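Local coordinates for protein manganese lipoxygenase (Gaeumannomyces graminis, PDB 5FX8) that oxygenates linoleic and alpha-linolenic acids at a manganese centre, giving 11S- and 13R-hydroperoxy fatty acids, at residues Leu308-His312 and Pro313-Val317; Gly348-Ala351 and Ser352-Ile355; Lys594-Gln598 and Gly599-Val603. All blocks are in the same frame, centred on the assembly; numbering follows the deposited sequence.

All three contacts are local, each made by two segments that follow one another directly, so none closes a long loop. They lie in series along the chain, and none nests in or crosses another. Contact 1 comes first, where the loop after helix 268-305 turns into helix 313-321. Contact 2 follows at the start of helix 351-363, about 38 Å from contact 1 between centres. Its helix packs on 268-305, the helix that carries the manganese ligands H290 and H294. Contact 3 is a tight turn after helix 566-587, beside a glycan and upstream of the C-terminal ligand V618. Contacts 1 and 3 lie on opposite sides of the chain's centre.

Contact 1: Leu308-His312 and Pro313-Val317; sequences LSDRH and PVMGV
A histidine ring caps this helix: H312 ND1 accepts from V314 N at 3.1 Å. H312 is the N-cap residue of helix 313-321. Its ring has CG anti to the backbone N (chi1 -162°), which sets it alongside V314. The V314 N-H reaches ND1 at the ring edge, 5° out of the ring plane. At the other side of the ring NE2 is hydrogen-bonded to D433. This pattern suggests that the proton of a neutral ring sits on NE2. P313 fills the first helical position and has no N-H to offer. The H312 carbonyl starts the helical bonding, with G316 N donating to H312 O at 3.2 Å. Before the cap, S309 to H312 form a type I turn. S309 OG accepts from R311 N, an ST turn. D310 forms a salt bridge with K66 and R311 one with D53, both earlier in the chain. L308 packs against the first helical turn, and its CD2 lies above one face of the H312 ring, displaced toward the rim. L308 CD1 is 4.2 Å from V314 CG1. M315 lays CB and CG by the S309 carbonyl, then bends so that its end leads away; M315 SD is 4.0 Å from L308 CB.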
# COMPACT_ATOMS: atom_id res chain seq x y z
N LEU A 308 -12.36 24.77 7.26
CA LEU A 308 -11.06 25.41 7.41
C LEU A 308 -10.66 26.08 6.10
O LEU A 308 -10.92 25.56 5.01
CB LEU A 308 -9.98 24.40 7.78
CG LEU A 308 -10.27 23.42 8.89
CD1 LEU A 308 -9.11 22.49 9.03
CD2 LEU A 308 -10.47 24.20 10.12
N SER A 309 -10.00 27.22 6.23
CA SER A 309 -9.49 27.90 5.06
C SER A 309 -8.41 27.05 4.42
O SER A 309 -7.73 26.27 5.08
CB SER A 309 -8.92 29.26 5.46
OG SER A 309 -8.32 29.93 4.38
N ASP A 310 -8.24 27.21 3.12
CA ASP A 310 -7.09 26.59 2.52
C ASP A 310 -5.77 27.09 3.14
O ASP A 310 -4.77 26.37 3.11
CB ASP A 310 -7.14 26.81 1.02
CG ASP A 310 -8.20 25.95 0.32
OD1 ASP A 310 -8.63 24.87 0.84
OD2 ASP A 310 -8.58 26.34 -0.79
N ARG A 311 -5.75 28.28 3.74
CA ARG A 311 -4.53 28.80 4.35
C ARG A 311 -4.39 28.44 5.82
O ARG A 311 -3.41 28.82 6.43
CB ARG A 311 -4.45 30.32 4.18
CG ARG A 311 -4.50 30.75 2.73
CD ARG A 311 -4.28 32.24 2.54
NE ARG A 311 -5.42 33.10 2.89
CZ ARG A 311 -5.41 34.00 3.87
NH1 ARG A 311 -4.32 34.16 4.61
NH2 ARG A 311 -6.48 34.73 4.11
N HIS A 312 -5.32 27.71 6.36
CA HIS A 312 -5.22 27.23 7.73
C HIS A 312 -4.15 26.14 7.85
O HIS A 312 -4.14 25.20 7.06
CB HIS A 312 -6.55 26.68 8.15
CG HIS A 312 -6.70 26.56 9.62
ND1 HIS A 312 -5.91 25.73 10.38
CD2 HIS A 312 -7.55 27.16 10.48
CE1 HIS A 312 -6.28 25.82 11.64
NE2 HIS A 312 -7.27 26.68 11.73
N PRO A 313 -3.26 26.22 8.84
CA PRO A 313 -2.17 25.22 8.94
C PRO A 313 -2.63 23.78 9.13
O PRO A 313 -1.97 22.83 8.67
CB PRO A 313 -1.37 25.72 10.15
CG PRO A 313 -1.66 27.18 10.19
CD PRO A 313 -3.07 27.33 9.78
N VAL A 314 -3.76 23.60 9.80
CA VAL A 314 -4.28 22.25 9.98
C VAL A 314 -4.83 21.71 8.66
O VAL A 314 -4.70 20.52 8.36
CB VAL A 314 -5.34 22.24 11.09
CG1 VAL A 314 -5.94 20.90 11.19
CG2 VAL A 314 -4.70 22.59 12.38
N MET A 315 -5.43 22.58 7.83
CA MET A 315 -5.89 22.18 6.52
C MET A 315 -4.75 21.66 5.67
O MET A 315 -4.91 20.68 4.95
CB MET A 315 -6.57 23.34 5.80
CG MET A 315 -7.32 22.95 4.52
SD MET A 315 -8.75 21.93 4.91
CE MET A 315 -8.26 20.32 4.37
N GLY A 316 -3.59 22.30 5.75
CA GLY A 316 -2.45 21.86 4.98
C GLY A 316 -1.90 20.52 5.43
O GLY A 316 -1.54 19.69 4.60
N VAL A 317 -1.85 20.28 6.74
CA VAL A 317 -1.40 18.97 7.18
C VAL A 317 -2.44 17.88 6.85
O VAL A 317 -2.08 16.75 6.45
CB VAL A 317 -1.05 19.05 8.68
CG1 VAL A 317 -0.83 17.70 9.30
CG2 VAL A 317 0.18 19.86 8.81

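Contact 2: Gly348-Ala351 and Ser352-Ile355; sequences GLPA and SAAI
P350 meets the helix that follows it with its whole ring. Its CB lies 3.8 Å from S352 OG. At CG the ring comes closer to the same hydroxyl, with P350 CG 3.6 Å from S352 OG. The ring closes at CD, and P350 CD faces A353 CB at 4.1 Å. The serine oxygen is set between its own backbone N and carbonyl carbon (chi1 56°), a rotamer that turns it back toward the proline. L349 adds a second apolar touch, its CB meeting A353 CB at 4.3 Å. The P350 carbonyl takes two of the three backbone bonds across the contact. A354 N donates to P350 O nearly straight, at 171° and in the carbonyl plane. A353 N also reaches P350 O, but at 131° and from above that plane. I355 N continues the series to A351 O at 2.9 Å. D344 OD1 accepts from A351 N. A354 packs on M288 of helix 268-305, which bears the manganese ligands H290 and H294. The side chains of A354 and H290 are about 10 Å apart. This is the N-terminal start of an alpha helix, with proline at the N-cap and its carbonyl accepting the first bonds.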
# COMPACT_ATOMS: atom_id res chain seq x y z
N GLY A 348 -12.86 -15.96 -2.47
CA GLY A 348 -13.91 -16.92 -2.28
C GLY A 348 -15.30 -16.34 -2.31
O GLY A 348 -16.15 -16.83 -3.06
N LEU A 349 -15.55 -15.32 -1.53
CA LEU A 349 -16.84 -14.64 -1.50
C LEU A 349 -16.94 -13.60 -2.61
O LEU A 349 -15.96 -12.93 -2.94
CB LEU A 349 -17.04 -13.96 -0.15
CG LEU A 349 -17.05 -14.88 1.06
CD1 LEU A 349 -17.63 -14.16 2.22
CD2 LEU A 349 -17.85 -16.13 0.81
N PRO A 350 -18.13 -13.43 -3.19
CA PRO A 350 -18.29 -12.48 -4.30
C PRO A 350 -18.13 -11.05 -3.83
O PRO A 350 -18.26 -10.74 -2.64
CB PRO A 350 -19.72 -12.73 -4.78
CG PRO A 350 -20.44 -13.17 -3.58
CD PRO A 350 -19.43 -14.00 -2.78
N ALA A 351 -17.87 -10.17 -4.81
CA ALA A 351 -17.70 -8.75 -4.52
C ALA A 351 -18.91 -8.15 -3.83
O ALA A 351 -18.76 -7.19 -3.06
CB ALA A 351 -17.41 -7.97 -5.80
N SER A 352 -20.10 -8.69 -4.08
CA SER A 352 -21.29 -8.14 -3.44
C SER A 352 -21.26 -8.36 -1.94
O SER A 352 -21.77 -7.53 -1.17
CB SER A 352 -22.53 -8.80 -4.04
OG SER A 352 -22.42 -10.20 -3.89
N ALA A 353 -20.69 -9.49 -1.50
CA ALA A 353 -20.57 -9.78 -0.07
C ALA A 353 -19.45 -8.96 0.56
O ALA A 353 -19.62 -8.41 1.66
CB ALA A 353 -20.33 -11.27 0.14
N ALA A 354 -18.30 -8.89 -0.12
CA ALA A 354 -17.22 -8.00 0.31
C ALA A 354 -17.70 -6.57 0.53
O ALA A 354 -17.34 -5.95 1.52
CB ALA A 354 -16.10 -8.01 -0.73
N ILE A 355 -18.48 -6.03 -0.41
CA ILE A 355 -18.95 -4.65 -0.27
C ILE A 355 -20.01 -4.56 0.83
O ILE A 355 -20.12 -3.53 1.49
CB ILE A 355 -19.47 -4.12 -1.63
CG1 ILE A 355 -18.31 -3.72 -2.52
CG2 ILE A 355 -20.31 -2.88 -1.48
CD1 ILE A 355 -17.58 -2.55 -1.99

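Contact 3: Lys594-Gln598 and Gly599-Val603; sequences KGLSQ and GMPFV. With NAG (2-acetamido-2-deoxy-beta-D-glucopyranose), chain D.
S597 has OG anti to its backbone N (chi1 171°), which directs the hydroxyl to a water; S597 CB lies 4.0 Å from V603 CG2. Q598 stretches out beyond CG, with chi2 172°, and brings its amide to the same water. Q598 and G599 both have positive phi, with backbone angles that fit a type I' turn from S597 to M600. S597 N donates to M600 O at 2.7 Å, in the carbonyl plane. The return bond, from M600 N to S597 O, is weak. G599 has phi 81°, a conformation suited to glycine, next to the Q598 carbonyl. The L596 side chain leans on the chain after the turn, with L596 CD2 4.2 Å from P601 CG. The water links three groups. It accepts from Q598 NE2, bonds to S597 OG at 2.8 Å, and donates to F602 O at 3.2 Å. On the far flank sits a sugar of the N-linked glycan at N157. NAG N2 donates almost straight to G595 O at 2.9 Å, while its acetyl methyl C8 lies 3.9 Å from P601 CB. S156 OG also bonds to this sugar, and N157 ND2 bonds to P601 O. The water thus joins S597, Q598 and F602 O, and the sugar meets the chain at G595 before the turn and P601 after it. This is consistent with water and glycan both steadying the loop.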
# COMPACT_ATOMS: atom_id res chain seq x y z
N LYS A 594 15.69 -18.77 20.47
CA LYS A 594 14.58 -19.69 20.40
C LYS A 594 13.87 -19.66 19.07
O LYS A 594 12.76 -20.19 18.97
CB LYS A 594 13.60 -19.41 21.53
CG LYS A 594 14.08 -19.86 22.89
CD LYS A 594 12.93 -20.48 23.69
CE LYS A 594 11.70 -19.55 23.78
NZ LYS A 594 10.53 -20.18 24.48
N GLY A 595 14.45 -19.07 18.03
CA GLY A 595 13.72 -19.00 16.78
C GLY A 595 12.54 -18.04 16.78
O GLY A 595 11.63 -18.19 15.97
N LEU A 596 12.54 -17.06 17.66
CA LEU A 596 11.42 -16.15 17.79
C LEU A 596 11.84 -14.72 17.50
O LEU A 596 12.97 -14.31 17.80
CB LEU A 596 10.83 -16.22 19.17
CG LEU A 596 10.30 -17.57 19.59
CD1 LEU A 596 9.76 -17.43 20.98
CD2 LEU A 596 9.22 -17.98 18.65
N SER A 597 10.92 -13.95 16.92
CA SER A 597 11.07 -12.51 16.75
C SER A 597 9.85 -11.83 17.33
O SER A 597 8.73 -12.07 16.87
CB SER A 597 11.22 -12.12 15.28
OG SER A 597 11.16 -10.72 15.14
N GLN A 598 10.06 -10.98 18.34
CA GLN A 598 8.96 -10.45 19.16
C GLN A 598 8.08 -11.57 19.67
O GLN A 598 6.86 -11.42 19.77
CB GLN A 598 8.10 -9.44 18.41
CG GLN A 598 8.86 -8.42 17.65
CD GLN A 598 7.94 -7.59 16.80
OE1 GLN A 598 7.57 -6.49 17.18
NE2 GLN A 598 7.57 -8.12 15.64
N GLY A 599 8.67 -12.72 19.95
CA GLY A 599 7.91 -13.82 20.51
C GLY A 599 7.15 -14.62 19.49
O GLY A 599 6.17 -15.27 19.85
N MET A 600 7.57 -14.60 18.24
CA MET A 600 6.84 -15.13 17.11
C MET A 600 7.78 -15.88 16.19
O MET A 600 8.93 -15.48 16.02
CB MET A 600 6.19 -14.03 16.27
CG MET A 600 5.07 -13.31 16.87
SD MET A 600 4.36 -12.15 15.68
CE MET A 600 3.02 -11.71 16.69
N PRO A 601 7.29 -16.89 15.50
CA PRO A 601 8.14 -17.63 14.57
C PRO A 601 8.28 -16.99 13.20
O PRO A 601 8.68 -17.67 12.25
CB PRO A 601 7.42 -18.98 14.47
CG PRO A 601 6.53 -19.04 15.63
CD PRO A 601 6.10 -17.65 15.87
N PHE A 602 7.95 -15.71 13.08
CA PHE A 602 8.19 -14.96 11.85
C PHE A 602 8.54 -13.53 12.19
O PHE A 602 8.22 -13.02 13.27
CB PHE A 602 7.00 -15.01 10.88
CG PHE A 602 5.77 -14.29 11.36
CD1 PHE A 602 4.89 -14.90 12.25
CD2 PHE A 602 5.46 -13.04 10.87
CE1 PHE A 602 3.75 -14.26 12.68
CE2 PHE A 602 4.33 -12.40 11.29
CZ PHE A 602 3.46 -13.02 12.20
N VAL A 603 9.22 -12.88 11.25
CA VAL A 603 9.62 -11.49 11.38
C VAL A 603 8.55 -10.61 10.77
O VAL A 603 8.23 -10.75 9.59
CB VAL A 603 10.97 -11.24 10.71
CG1 VAL A 603 11.29 -9.82 10.80
CG2 VAL A 603 12.03 -12.06 11.37
C1 NAG D . 11.31 -19.82 12.15
C2 NAG D . 11.96 -20.76 13.19
C3 NAG D . 13.44 -20.42 13.37
C4 NAG D . 14.15 -20.31 12.03
C5 NAG D . 13.39 -19.35 11.14
C6 NAG D . 14.01 -19.17 9.78
C7 NAG D . 10.54 -21.68 14.97
C8 NAG D . 9.92 -21.42 16.30
N2 NAG D . 11.27 -20.68 14.46
O3 NAG D . 14.05 -21.45 14.15
O4 NAG D . 15.48 -19.83 12.22
O5 NAG D . 12.06 -19.85 10.94
O6 NAG D . 13.60 -20.19 8.90
O7 NAG D . 10.39 -22.73 14.37
O HOH W 1 8.53 -10.05 14.46